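Local coordinates for protein dehalogenase-like hydrolase (Ralstonia solanacearum, PDB 3UMB) that probably catalyses the hydrolytic dehalogenation of small (S)-2-haloalkanoic acids to the corresponding (R)-2-hydroxyalkanoic acids, as a member of the HAD-like hydrolase superfamily, at residues 22-25 against 26-29; 87-90 against 91-95; 99-102 against 103-106; 220-223 against 224-227. All blocks are in the same frame, centred on the assembly; numbering follows the deposited sequence.

Contact 1. Residues 22-25 against 26-29; sequences AARA and EQLF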
loop_
_atom_site.group_PDB
_atom_site.type_symbol
_atom_site.label_atom_id
_atom_site.label_comp_id
_atom_site.label_asym_id
_atom_site.label_seq_id
_atom_site.Cartn_x
_atom_site.Cartn_y
_atom_site.Cartn_z
ATOM N N ALA A 22 8.944 8.692 16.795
ATOM C CA ALA A 22 8.408 9.996 16.397
ATOM C C ALA A 22 9.054 11.101 17.238
ATOM O O ALA A 22 9.585 12.081 16.693
ATOM C CB ALA A 22 6.895 9.998 16.524
ATOM N N ALA A 23 9.094 10.881 18.559
ATOM C CA ALA A 23 9.702 11.816 19.530
ATOM C C ALA A 23 11.192 12.132 19.305
ATOM O O ALA A 23 11.648 13.250 19.531
ATOM C CB ALA A 23 9.492 11.277 20.939
ATOM N N ARG A 24 11.947 11.143 18.877
ATOM C CA ARG A 24 13.373 11.301 18.579
ATOM C C ARG A 24 13.621 11.923 17.184
ATOM O O ARG A 24 14.694 12.466 16.898
ATOM C CB ARG A 24 14.008 9.912 18.658
ATOM C CG ARG A 24 15.339 9.719 17.935
ATOM C CD ARG A 24 16.447 10.440 18.628
ATOM N NE ARG A 24 16.861 9.712 19.822
ATOM C CZ ARG A 24 17.793 10.138 20.667
ATOM N NH1 ARG A 24 18.406 11.313 20.461
ATOM N NH2 ARG A 24 18.107 9.391 21.721
ATOM N N ALA A 25 12.621 11.794 16.317
ATOM C CA ALA A 25 12.628 12.434 15.003
ATOM C C ALA A 25 12.565 13.951 15.209
ATOM O O ALA A 25 13.453 14.668 14.780
ATOM C CB ALA A 25 11.449 11.917 14.141
ATOM N N GLU A 26 11.544 14.408 15.924
ATOM C CA GLU A 26 11.437 15.802 16.386
ATOM C C GLU A 26 12.737 16.396 16.853
ATOM O O GLU A 26 13.014 17.545 16.568
ATOM C CB GLU A 26 10.454 15.925 17.559
ATOM C CG GLU A 26 8.982 16.153 17.182
ATOM C CD GLU A 26 8.761 17.412 16.300
ATOM O OE1 GLU A 26 9.629 18.344 16.356
ATOM O OE2 GLU A 26 7.717 17.435 15.562
ATOM N N GLN A 27 13.537 15.640 17.591
ATOM C CA GLN A 27 14.733 16.218 18.176
ATOM C C GLN A 27 15.821 16.424 17.153
ATOM O O GLN A 27 16.657 17.323 17.322
ATOM C CB GLN A 27 15.272 15.333 19.320
ATOM C CG GLN A 27 16.455 15.950 20.135
ATOM C CD GLN A 27 17.811 15.976 19.383
ATOM O OE1 GLN A 27 18.089 15.114 18.534
ATOM N NE2 GLN A 27 18.658 16.966 19.707
ATOM N N LEU A 28 15.885 15.568 16.136
ATOM C CA LEU A 28 16.922 15.725 15.120
ATOM C C LEU A 28 16.461 16.714 14.037
ATOM O O LEU A 28 17.294 17.297 13.343
ATOM C CB LEU A 28 17.272 14.379 14.481
ATOM C CG LEU A 28 17.878 13.265 15.362
ATOM C CD1 LEU A 28 17.155 11.934 15.103
ATOM C CD2 LEU A 28 19.423 13.105 15.200
ATOM N N PHE A 29 15.137 16.873 13.932
ATOM C CA PHE A 29 14.463 17.580 12.845
ATOM C C PHE A 29 13.333 18.380 13.447
ATOM O O PHE A 29 12.170 17.943 13.425
ATOM C CB PHE A 29 13.901 16.586 11.824
ATOM C CG PHE A 29 14.951 15.739 11.185
ATOM C CD1 PHE A 29 16.084 16.321 10.638
ATOM C CD2 PHE A 29 14.807 14.363 11.122
ATOM C CE1 PHE A 29 17.081 15.531 10.049
ATOM C CE2 PHE A 29 15.780 13.565 10.506
ATOM C CZ PHE A 29 16.920 14.139 9.969
#
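The last turns of helix 19-28, in the helical cap inserted between the first two strands of the HAD-like core, bring R24 and A25 against L28 and F29. A22 O receives E26 N at 3.1 Å, a nearly straight helical bond (167°), and E26 OE1 accepts G31 N. Further on the bonding loosens: L28 N divides between R24 O and A25 O, both bonds weak, while F29 N reaches A25 O at 2.9 Å. A25 O thus faces two successive N-H groups, L28 N only weakly. F29 also sets its CB 3.6 Å from A25 O. One face of its ring has L28 CB over its centre.

R24 starts with CG beside its own carbonyl carbon (chi1 159°), and a bend at chi2 lays CD against L28 CD1 at 3.9 Å, the two side chains crossing obliquely; a second bend, at chi3, turns the guanidinium onward. The same methyl, CD1, presses to 3.1 Å from R24 O, a tight approach, and the terminal torsion of L28 sits off the staggered values (chi2 133°). Q27 OE1 lies near the plane of the R24 guanidinium, at its edge, with NH1 4.3 Å away.

The guanidinium finds its ion partner in helix 85-96, where R24 NE meets E94 OE1. That helix also receives L28, on A87 and L91, while F29 turns to L81, P82 and L36 of helix 33-54.

Contact 2. Residues 87-90 against 91-95; sequences AEAT and LMREY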
loop_
_atom_site.group_PDB
_atom_site.type_symbol
_atom_site.label_atom_id
_atom_site.label_comp_id
_atom_site.label_asym_id
_atom_site.label_seq_id
_atom_site.Cartn_x
_atom_site.Cartn_y
_atom_site.Cartn_z
ATOM N N ALA A 87 22.398 10.771 11.723
ATOM C CA ALA A 87 20.956 10.890 12.085
ATOM C C ALA A 87 20.160 9.628 11.659
ATOM O O ALA A 87 19.199 9.231 12.312
ATOM C CB ALA A 87 20.326 12.154 11.517
ATOM N N GLU A 88 20.584 9.042 10.546
ATOM C CA GLU A 88 20.105 7.743 10.082
ATOM C C GLU A 88 20.413 6.640 11.101
ATOM O O GLU A 88 19.504 6.002 11.602
ATOM C CB GLU A 88 20.776 7.392 8.757
ATOM C CG GLU A 88 20.439 6.026 8.247
ATOM C CD GLU A 88 20.618 5.924 6.781
ATOM O OE1 GLU A 88 20.088 6.785 6.066
ATOM O OE2 GLU A 88 21.277 4.980 6.326
ATOM N N ALA A 89 21.697 6.431 11.411
ATOM C CA ALA A 89 22.073 5.459 12.449
ATOM C C ALA A 89 21.241 5.685 13.717
ATOM O O ALA A 89 20.645 4.768 14.239
ATOM C CB ALA A 89 23.595 5.496 12.732
ATOM N N THR A 90 21.119 6.915 14.169
ATOM C CA THR A 90 20.372 7.204 15.400
ATOM C C THR A 90 18.932 6.788 15.357
ATOM O O THR A 90 18.359 6.388 16.376
ATOM C CB THR A 90 20.378 8.708 15.733
ATOM O OG1 THR A 90 21.718 9.128 15.958
ATOM C CG2 THR A 90 19.556 8.995 16.989
ATOM N N LEU A 91 18.304 6.925 14.193
ATOM C CA LEU A 91 16.854 6.684 14.134
ATOM C C LEU A 91 16.601 5.216 13.998
ATOM O O LEU A 91 15.630 4.710 14.506
ATOM C CB LEU A 91 16.182 7.460 12.997
ATOM C CG LEU A 91 15.800 8.901 13.369
ATOM C CD1 LEU A 91 15.199 9.600 12.145
ATOM C CD2 LEU A 91 14.822 8.906 14.560
HETATM N N MSE A 92 17.495 4.558 13.278
HETATM C CA MSE A 92 17.474 3.111 13.123
HETATM C C MSE A 92 17.743 2.411 14.500
HETATM O O MSE A 92 16.914 1.583 14.921
HETATM C CB MSE A 92 18.417 2.675 11.958
HETATM C CG MSE A 92 17.873 2.997 10.458
HETATM SE SE MSE A 92 15.931 2.685 10.239
HETATM C CE MSE A 92 16.023 0.686 10.176
ATOM N N ARG A 93 18.804 2.799 15.227
ATOM C CA ARG A 93 18.990 2.371 16.632
ATOM C C ARG A 93 17.711 2.484 17.409
ATOM O O ARG A 93 17.256 1.540 18.052
ATOM C CB ARG A 93 20.035 3.222 17.368
ATOM C CG ARG A 93 21.472 2.949 16.931
ATOM C CD ARG A 93 22.518 3.514 17.892
ATOM N NE ARG A 93 23.101 4.792 17.452
ATOM C CZ ARG A 93 24.086 4.940 16.554
ATOM N NH1 ARG A 93 24.627 3.891 15.925
ATOM N NH2 ARG A 93 24.525 6.167 16.266
ATOM N N GLU A 94 17.109 3.655 17.343
ATOM C CA GLU A 94 15.869 3.850 18.015
ATOM C C GLU A 94 14.890 2.790 17.587
ATOM O O GLU A 94 14.119 2.303 18.407
ATOM C CB GLU A 94 15.304 5.231 17.711
ATOM C CG GLU A 94 14.338 5.662 18.745
ATOM C CD GLU A 94 15.007 6.105 20.014
ATOM O OE1 GLU A 94 16.163 6.606 19.947
ATOM O OE2 GLU A 94 14.363 5.949 21.071
ATOM N N TYR A 95 14.925 2.435 16.302
ATOM C CA TYR A 95 13.953 1.478 15.729
ATOM C C TYR A 95 14.236 0.068 16.231
ATOM O O TYR A 95 13.310 -0.670 16.547
ATOM C CB TYR A 95 13.918 1.502 14.167
ATOM C CG TYR A 95 12.529 1.202 13.577
ATOM C CD1 TYR A 95 11.871 2.127 12.782
ATOM C CD2 TYR A 95 11.864 0.016 13.856
ATOM C CE1 TYR A 95 10.594 1.877 12.274
ATOM C CE2 TYR A 95 10.591 -0.239 13.350
ATOM C CZ TYR A 95 9.968 0.694 12.559
ATOM O OH TYR A 95 8.714 0.435 12.059
#
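R93 folds back along its own helix to lie over A89 and T90, one turn earlier. Its CB sits 3.5 Å from A89 O, and CG comes nearer still, 3.4 Å from the same oxygen. With CG beside the backbone N (chi1 -72°) and a bend at the third torsion (-100°), the chain then heads toward the start of the helix. NE passes 4.0 Å from A89 O. CZ hangs 3.9 Å from A89 CB, and NH1 and NH2 are each 3.7 Å from that methyl, which therefore meets a face of the guanidinium rather than its edge. T90 N lies over the same group, offset toward the rim. T90 OG1 is 4.1 Å from NH2, but its hydrogen bond goes to H86 O, a turn back.

Beneath these side chains the backbone runs in alpha-helical bonds, M92 N to E88 O, R93 N to A89 O and E94 N to T90 O, whereas L91 N divides weakly between A87 O and E88 O. L91 sends CG to 3.6 Å from A87 O.

M92 and Y95 are buried: the selenomethionine M92 reaches W65, T68 and V69 of helix 64-78, and Y95 OH bonds Q44 NE2. E88 makes a separate salt bridge with R73. Such a division, an exposed arginine on one side and apolar side chains on another, is that of an amphipathic helix within the helical cap of a haloacid dehalogenase.

Contact 3. Residues 99-102 against 103-106; sequences SAFP and ENVP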
loop_
_atom_site.group_PDB
_atom_site.type_symbol
_atom_site.label_atom_id
_atom_site.label_comp_id
_atom_site.label_asym_id
_atom_site.label_seq_id
_atom_site.Cartn_x
_atom_site.Cartn_y
_atom_site.Cartn_z
ATOM N N SER A 99 10.019 -0.056 23.374
ATOM C CA SER A 99 9.417 -0.514 24.623
ATOM C C SER A 99 7.941 -0.889 24.444
ATOM O O SER A 99 7.263 -0.462 23.500
ATOM C CB SER A 99 9.671 0.481 25.797
ATOM O OG SER A 99 8.713 1.524 25.913
ATOM N N ALA A 100 7.480 -1.733 25.362
ATOM C CA ALA A 100 6.144 -2.298 25.331
ATOM C C ALA A 100 5.124 -1.309 25.866
ATOM O O ALA A 100 5.477 -0.336 26.552
ATOM C CB ALA A 100 6.093 -3.590 26.168
ATOM N N PHE A 101 3.863 -1.580 25.555
ATOM C CA PHE A 101 2.765 -0.932 26.227
ATOM C C PHE A 101 2.651 -1.620 27.610
ATOM O O PHE A 101 2.363 -2.821 27.703
ATOM C CB PHE A 101 1.465 -1.026 25.399
ATOM C CG PHE A 101 1.550 -0.359 24.019
ATOM C CD1 PHE A 101 1.091 0.940 23.826
ATOM C CD2 PHE A 101 2.056 -1.038 22.928
ATOM C CE1 PHE A 101 1.144 1.556 22.557
ATOM C CE2 PHE A 101 2.105 -0.433 21.662
ATOM C CZ PHE A 101 1.657 0.868 21.480
ATOM N N PRO A 102 2.924 -0.865 28.685
ATOM C CA PRO A 102 3.009 -1.293 30.095
ATOM C C PRO A 102 1.956 -2.323 30.548
ATOM O O PRO A 102 2.214 -3.180 31.397
ATOM C CB PRO A 102 2.809 0.034 30.846
ATOM C CG PRO A 102 3.460 1.051 29.926
ATOM C CD PRO A 102 3.152 0.591 28.541
ATOM N N GLU A 103 0.772 -2.184 29.979
ATOM C CA GLU A 103 -0.323 -3.137 30.125
ATOM C C GLU A 103 -0.040 -4.552 29.569
ATOM O O GLU A 103 -0.627 -5.532 30.027
ATOM C CB GLU A 103 -1.560 -2.565 29.403
ATOM C CG GLU A 103 -1.222 -1.920 28.025
ATOM C CD GLU A 103 -2.346 -1.987 27.009
ATOM O OE1 GLU A 103 -3.499 -2.262 27.422
ATOM O OE2 GLU A 103 -2.070 -1.771 25.796
ATOM N N ASN A 104 0.827 -4.657 28.569
ATOM C CA ASN A 104 1.017 -5.931 27.863
ATOM C C ASN A 104 1.472 -7.123 28.751
ATOM O O ASN A 104 0.796 -8.177 28.830
ATOM C CB ASN A 104 1.996 -5.719 26.678
ATOM C CG ASN A 104 1.370 -4.905 25.525
ATOM O OD1 ASN A 104 0.164 -4.714 25.499
ATOM N ND2 ASN A 104 2.194 -4.448 24.567
ATOM N N VAL A 105 2.614 -6.939 29.415
ATOM C CA VAL A 105 3.339 -8.059 30.004
ATOM C C VAL A 105 2.520 -8.854 31.048
ATOM O O VAL A 105 2.710 -10.073 31.163
ATOM C CB VAL A 105 4.723 -7.640 30.552
ATOM C CG1 VAL A 105 5.609 -8.855 30.666
ATOM C CG2 VAL A 105 5.397 -6.605 29.643
ATOM N N PRO A 106 1.611 -8.181 31.810
ATOM C CA PRO A 106 0.720 -8.937 32.725
ATOM C C PRO A 106 -0.372 -9.720 32.017
ATOM O O PRO A 106 -0.664 -10.878 32.399
ATOM C CB PRO A 106 0.058 -7.850 33.594
ATOM C CG PRO A 106 0.528 -6.524 33.059
ATOM C CD PRO A 106 1.678 -6.744 32.147
#
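Two first torsions, F101 at -61° and N104 at -71°, set both side chains beside their own backbone N, where they lie side by side and point the same way. They flank a type I beta turn from F101 to N104, which carries the chain from the short strand 99-100 into helix 104-112. N104 N donates to F101 O across the turn, modelled at 2.5 Å, a length that is doubtful, though the bond is nearly straight, its donor tilted from the carbonyl plane.

N104 ND2 comes in at the edge of the F101 ring, near its plane, 3.8 Å from CD2 and 3.6 Å from F101 CB. Amide and ring planes stand 59° apart, so the two groups do not stack. What holds the amide is the backbone ahead of strand 16-17: ND2 bonds T14 O and, weakly, L15 O.

E103 takes the crowded rotamer, with CG between N and C of its own backbone, and extends from there. CG comes 3.7 Å from F101 O, and OE2 stops 3.6 Å from F101 CB, flanking the phenylalanine. The carboxylate is occupied by R200, whose NH1 forms a salt bridge with OE2. The same arginine makes a cation-pi contact with the F101 ring, so one guanidinium meets a side chain from each segment.

P106, whose nitrogen carries no hydrogen, instead brings CD to 3.7 Å from P102 O.

Contact 4. Residues 220-223 against 224-227; sequences RDLL and QFVQ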
loop_
_atom_site.group_PDB
_atom_site.type_symbol
_atom_site.label_atom_id
_atom_site.label_comp_id
_atom_site.label_asym_id
_atom_site.label_seq_id
_atom_site.Cartn_x
_atom_site.Cartn_y
_atom_site.Cartn_z
ATOM N N ARG A 220 -5.714 -5.086 27.176
ATOM C CA ARG A 220 -6.529 -5.507 28.281
ATOM C C ARG A 220 -7.934 -5.724 27.787
ATOM O O ARG A 220 -8.621 -6.604 28.283
ATOM C CB ARG A 220 -6.446 -4.466 29.393
ATOM C CG ARG A 220 -5.008 -4.290 29.918
ATOM C CD ARG A 220 -4.828 -3.156 30.962
ATOM N NE ARG A 220 -4.903 -1.823 30.355
ATOM C CZ ARG A 220 -4.574 -0.683 30.962
ATOM N NH1 ARG A 220 -4.093 -0.691 32.211
ATOM N NH2 ARG A 220 -4.719 0.473 30.316
ATOM N N ASP A 221 -8.379 -4.986 26.774
ATOM C CA ASP A 221 -9.632 -5.389 26.135
ATOM C C ASP A 221 -9.515 -6.771 25.506
ATOM O O ASP A 221 -10.510 -7.505 25.470
ATOM C CB ASP A 221 -10.127 -4.372 25.106
ATOM C CG ASP A 221 -10.640 -3.092 25.745
ATOM O OD1 ASP A 221 -11.251 -3.145 26.847
ATOM O OD2 ASP A 221 -10.418 -2.026 25.136
ATOM N N LEU A 222 -8.324 -7.125 25.012
ATOM C CA LEU A 222 -8.113 -8.437 24.365
ATOM C C LEU A 222 -8.279 -9.574 25.375
ATOM O O LEU A 222 -8.960 -10.569 25.101
ATOM C CB LEU A 222 -6.730 -8.537 23.699
ATOM C CG LEU A 222 -6.293 -10.003 23.467
ATOM C CD1 LEU A 222 -7.084 -10.682 22.384
ATOM C CD2 LEU A 222 -4.841 -10.107 23.181
ATOM N N LEU A 223 -7.625 -9.410 26.530
ATOM C CA LEU A 223 -7.825 -10.276 27.710
ATOM C C LEU A 223 -9.307 -10.429 28.036
ATOM O O LEU A 223 -9.787 -11.560 28.186
ATOM C CB LEU A 223 -7.079 -9.706 28.918
ATOM C CG LEU A 223 -6.766 -10.648 30.092
ATOM C CD1 LEU A 223 -6.204 -12.016 29.670
ATOM C CD2 LEU A 223 -5.802 -9.942 31.076
ATOM N N GLN A 224 -10.031 -9.305 28.127
ATOM C CA GLN A 224 -11.474 -9.335 28.408
ATOM C C GLN A 224 -12.075 -10.421 27.517
ATOM O O GLN A 224 -12.720 -11.349 27.989
ATOM C CB GLN A 224 -12.167 -7.991 28.077
ATOM C CG GLN A 224 -12.551 -7.023 29.220
ATOM C CD GLN A 224 -13.515 -5.850 28.747
ATOM O OE1 GLN A 224 -13.088 -4.857 28.117
ATOM N NE2 GLN A 224 -14.809 -5.984 29.074
ATOM N N PHE A 225 -11.797 -10.296 26.217
ATOM C CA PHE A 225 -12.493 -11.032 25.151
ATOM C C PHE A 225 -12.231 -12.529 25.165
ATOM O O PHE A 225 -13.151 -13.326 24.932
ATOM C CB PHE A 225 -12.105 -10.417 23.787
ATOM C CG PHE A 225 -12.269 -11.339 22.609
ATOM C CD1 PHE A 225 -13.439 -11.336 21.863
ATOM C CD2 PHE A 225 -11.236 -12.172 22.220
ATOM C CE1 PHE A 225 -13.586 -12.169 20.773
ATOM C CE2 PHE A 225 -11.379 -13.011 21.110
ATOM C CZ PHE A 225 -12.550 -13.006 20.397
ATOM N N VAL A 226 -10.977 -12.899 25.401
ATOM C CA VAL A 226 -10.599 -14.305 25.494
ATOM C C VAL A 226 -11.387 -14.951 26.665
ATOM O O VAL A 226 -12.197 -15.882 26.466
ATOM C CB VAL A 226 -9.048 -14.476 25.720
ATOM C CG1 VAL A 226 -8.660 -15.957 25.674
ATOM C CG2 VAL A 226 -8.240 -13.697 24.686
ATOM N N GLN A 227 -11.169 -14.400 27.868
ATOM C CA GLN A 227 -11.830 -14.871 29.099
ATOM C C GLN A 227 -13.347 -15.108 28.899
ATOM O O GLN A 227 -13.868 -16.114 29.367
ATOM C CB GLN A 227 -11.506 -13.936 30.286
ATOM C CG GLN A 227 -10.090 -14.178 30.875
ATOM C CD GLN A 227 -9.506 -12.990 31.669
ATOM O OE1 GLN A 227 -10.011 -11.865 31.613
ATOM N NE2 GLN A 227 -8.425 -13.252 32.414
#
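L222 and L223 meet F225, V226 and Q227 along helix 219-227, the last helix of the modelled chain, which packs on the parallel sheet of the HAD-like core. Four consecutive carbonyls are taken up in alpha-helical bonds: R220 O accepts Q224 N at 3.1 Å, D221 O accepts F225 N at 3.2 Å, L222 O accepts V226 N and L223 O accepts Q227 N.

D221 is held at both backbone and side chain. H217 N holds the carboxylate through OD2, and D218 OD1 receives the D221 N-H, so both partners come from the residues that lead into the helix. The D221 and Q224 side chains run alongside each other. R220 NE has weak, long ion pairs with E103 and D218.

L222, F225 and V226 face the sheet. L222 CG lies anti to the backbone N (chi1 160°), which swings CD1 to 4.0 Å from V226 CG2 and 4.4 Å from F225 CD2. L222 O is also 4.0 Å from F225 CD2, at the edge of the ring. Beyond, all three side chains reach L176 of strand 175-179, and the F225 ring meets that of F196. L223 packs separately, on V107 and L111 of helix 104-112. Q227 crosses L223 with its amide nitrogen NE2 3.7 Å from CD1, while V226 CG2 nestles 3.2 Å from L222 O.

In the fold
The four contacts fall into two pairs. Contacts 1 and 2, with centres 11 Å apart, join two cap helices: the salt bridge of R24 NE and E94 OE1 measures 3.2 Å, and R24 CG packs on L91 CD2 at 3.5 Å. A bound potassium ion lies about 5 Å from the E94 side chain and about 6 Å from that of R24, while the F29 side chain lies about 12 Å from a bound magnesium ion. Contacts 3 and 4 lie 14 Å apart, between centres, at the core domain, bridged by the weak ion pair of E103 OE1 and R220 NE at 3.3 Å. Contact 3 follows contact 2 in the chain; contact 4 sits about 35 Å from contact 2, centre to centre.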